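Local structure of Low molecular weight phosphotyrosine phosphatase family protein (Streptococcus pyogenes, 5GOT) at residues A[123-126]-A[127-131]. The protein is a low molecular weight protein tyrosine phosphatase, which hydrolyses the phosphate ester of phosphotyrosine in proteins. Residues are numbered along the deposited sequence; the frame is centred on the assembly and turned at random.
Sequences EETY and QLVRK
E123 and Q127 meet at the ends of their side chains, one turn apart near the start of helix 122-140, an i to i+4 pair on one of the helices flanking the parallel sheet of this low molecular weight phosphatase fold. Both side chains are bent at chi2, and this folding brings Q127 NE2 to 2.6 Å from E123 OE2 in a hydrogen bond of 158° at the proton. The carboxylate oxygen lies close to the amide plane of Q127, whereas the donor reaches it from above the carboxylate plane, the two flat groups being turned 51° apart. The other carboxylate oxygen, E123 OE1, is hydrogen-bonded to Y58 OH, so that both oxygens of the group are held and its rotation is restrained.

The Y126 ring stands almost perpendicular to the Q127 amide, with NE2 at its edge, 3.7 Å from CD2. Placed by a CG anti to the backbone N (chi1 172°), the ring runs beside R130, whose CB sits over one face toward the rim. It also stacks with Y58 and packs on M17 and V21 of helix 14-23, and on I54 of helix 49-57. Two further pairs lie side by side and meet through carbon atoms: E124 CG meets L128 CD1 at 3.8 Å, while the T125 and V129 CG2 methyls lie 4.1 Å apart. At the far end of the ring, Y126 OH approaches R130 CD to 3.8 Å.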
ATOM      1  N   GLU A 123      -8.027  -7.272  11.862  1.00 21.67           N
ATOM      2  CA  GLU A 123      -8.877  -8.134  11.047  1.00 24.67           C
ATOM      3  C   GLU A 123      -9.723  -7.314  10.079  1.00 22.55           C
ATOM      4  O   GLU A 123      -9.779  -7.620   8.883  1.00 24.18           O
ATOM      5  CB  GLU A 123      -9.767  -8.986  11.950  1.00 25.06           C
ATOM      6  CG  GLU A 123     -10.889  -9.706  11.221  1.00 28.25           C
ATOM      7  CD  GLU A 123     -10.392 -10.805  10.311  1.00 28.46           C
ATOM      8  OE1 GLU A 123      -9.219 -11.201  10.439  1.00 26.96           O
ATOM      9  OE2 GLU A 123     -11.182 -11.279   9.469  1.00 30.58           O
ATOM     10  N   GLU A 124     -10.402  -6.279  10.585  1.00 23.21           N
ATOM     11  CA  GLU A 124     -11.122  -5.350   9.714  1.00 26.26           C
ATOM     12  C   GLU A 124     -10.194  -4.768   8.656  1.00 27.78           C
ATOM     13  O   GLU A 124     -10.559  -4.677   7.477  1.00 24.73           O
ATOM     14  CB  GLU A 124     -11.758  -4.223  10.535  1.00 26.11           C
ATOM     15  CG  GLU A 124     -12.480  -3.150   9.670  1.00 32.08           C
ATOM     16  CD  GLU A 124     -13.177  -2.049  10.488  1.00 35.92           C
ATOM     17  OE1 GLU A 124     -12.564  -1.487  11.430  1.00 35.94           O
ATOM     18  OE2 GLU A 124     -14.350  -1.739  10.185  1.00 46.79           O
ATOM     19  N   THR A 125      -8.986  -4.367   9.070  1.00 24.34           N
ATOM     20  CA  THR A 125      -8.004  -3.821   8.136  1.00 21.99           C
ATOM     21  C   THR A 125      -7.684  -4.827   7.044  1.00 24.83           C
ATOM     22  O   THR A 125      -7.663  -4.493   5.850  1.00 25.69           O
ATOM     23  CB  THR A 125      -6.716  -3.429   8.877  1.00 23.29           C
ATOM     24  OG1 THR A 125      -7.022  -2.531   9.949  1.00 22.70           O
ATOM     25  CG2 THR A 125      -5.724  -2.759   7.924  1.00 20.54           C
ATOM     26  N   TYR A 126      -7.422  -6.071   7.438  1.00 22.81           N
ATOM     27  CA  TYR A 126      -7.066  -7.082   6.456  1.00 23.34           C
ATOM     28  C   TYR A 126      -8.187  -7.275   5.448  1.00 23.17           C
ATOM     29  O   TYR A 126      -7.945  -7.292   4.237  1.00 27.78           O
ATOM     30  CB  TYR A 126      -6.727  -8.403   7.147  1.00 26.31           C
ATOM     31  CG  TYR A 126      -6.553  -9.525   6.157  1.00 25.84           C
ATOM     32  CD1 TYR A 126      -5.394  -9.641   5.413  1.00 24.90           C
ATOM     33  CD2 TYR A 126      -7.568 -10.451   5.942  1.00 29.67           C
ATOM     34  CE1 TYR A 126      -5.243 -10.647   4.481  1.00 29.54           C
ATOM     35  CE2 TYR A 126      -7.417 -11.466   5.012  1.00 31.08           C
ATOM     36  CZ  TYR A 126      -6.253 -11.552   4.287  1.00 28.13           C
ATOM     37  OH  TYR A 126      -6.095 -12.559   3.369  1.00 35.11           O
ATOM     38  N   GLN A 127      -9.427  -7.420   5.927  1.00 24.31           N
ATOM     39  CA  GLN A 127     -10.537  -7.672   5.009  1.00 25.37           C
ATOM     40  C   GLN A 127     -10.700  -6.526   4.015  1.00 24.79           C
ATOM     41  O   GLN A 127     -10.950  -6.758   2.827  1.00 24.74           O
ATOM     42  CB  GLN A 127     -11.841  -7.893   5.780  1.00 26.41           C
ATOM     43  CG  GLN A 127     -11.837  -9.079   6.753  1.00 27.54           C
ATOM     44  CD  GLN A 127     -11.567 -10.417   6.068  1.00 34.12           C
ATOM     45  OE1 GLN A 127     -11.789 -10.579   4.864  1.00 33.30           O
ATOM     46  NE2 GLN A 127     -11.086 -11.385   6.840  1.00 36.63           N
ATOM     47  N   LEU A 128     -10.555  -5.281   4.478  1.00 22.06           N
ATOM     48  CA  LEU A 128     -10.709  -4.141   3.569  1.00 25.88           C
ATOM     49  C   LEU A 128      -9.519  -3.989   2.633  1.00 24.51           C
ATOM     50  O   LEU A 128      -9.683  -3.562   1.480  1.00 23.88           O
ATOM     51  CB  LEU A 128     -10.923  -2.864   4.376  1.00 22.54           C
ATOM     52  CG  LEU A 128     -12.245  -2.943   5.127  1.00 31.28           C
ATOM     53  CD1 LEU A 128     -12.369  -1.836   6.152  1.00 36.43           C
ATOM     54  CD2 LEU A 128     -13.394  -2.899   4.127  1.00 29.95           C
ATOM     55  N   VAL A 129      -8.314  -4.302   3.113  1.00 23.37           N
ATOM     56  CA  VAL A 129      -7.134  -4.231   2.258  1.00 23.76           C
ATOM     57  C   VAL A 129      -7.195  -5.315   1.198  1.00 24.57           C
ATOM     58  O   VAL A 129      -6.848  -5.099   0.032  1.00 24.27           O
ATOM     59  CB  VAL A 129      -5.868  -4.359   3.121  1.00 21.35           C
ATOM     60  CG1 VAL A 129      -4.660  -4.730   2.267  1.00 20.74           C
ATOM     61  CG2 VAL A 129      -5.636  -3.073   3.861  1.00 21.07           C
ATOM     62  N   ARG A 130      -7.645  -6.499   1.605  1.00 26.50           N
ATOM     63  CA  ARG A 130      -7.745  -7.642   0.709  1.00 27.76           C
ATOM     64  C   ARG A 130      -8.750  -7.377  -0.412  1.00 35.02           C
ATOM     65  O   ARG A 130      -8.484  -7.694  -1.580  1.00 31.70           O
ATOM     66  CB  ARG A 130      -8.121  -8.875   1.544  1.00 31.23           C
ATOM     67  CG  ARG A 130      -8.551 -10.121   0.779  1.00 39.43           C
ATOM     68  CD  ARG A 130      -7.346 -10.819   0.258  1.00 50.39           C
ATOM     69  NE  ARG A 130      -7.690 -11.819  -0.768  1.00 58.28           N
ATOM     70  CZ  ARG A 130      -6.784 -12.568  -1.398  1.00 63.31           C
ATOM     71  NH1 ARG A 130      -7.197 -13.436  -2.311  1.00 64.13           N
ATOM     72  NH2 ARG A 130      -5.477 -12.441  -1.094  1.00 56.31           N
ATOM     73  N   LYS A 131      -9.898  -6.772  -0.080  1.00 30.17           N
ATOM     74  CA  LYS A 131     -10.879  -6.420  -1.105  1.00 31.62           C
ATOM     75  C   LYS A 131     -10.387  -5.271  -1.981  1.00 31.16           C
ATOM     76  O   LYS A 131     -10.580  -5.290  -3.203  1.00 26.54           O
ATOM     77  CB  LYS A 131     -12.217  -6.064  -0.450  1.00 32.48           C
ATOM     78  CG  LYS A 131     -12.876  -7.233   0.290  1.00 39.07           C
ATOM     79  CD  LYS A 131     -14.334  -6.949   0.694  1.00 45.55           C
ATOM     80  CE  LYS A 131     -14.453  -5.931   1.832  1.00 47.71           C
ATOM     81  NZ  LYS A 131     -15.873  -5.678   2.235  1.00 54.10           N
TER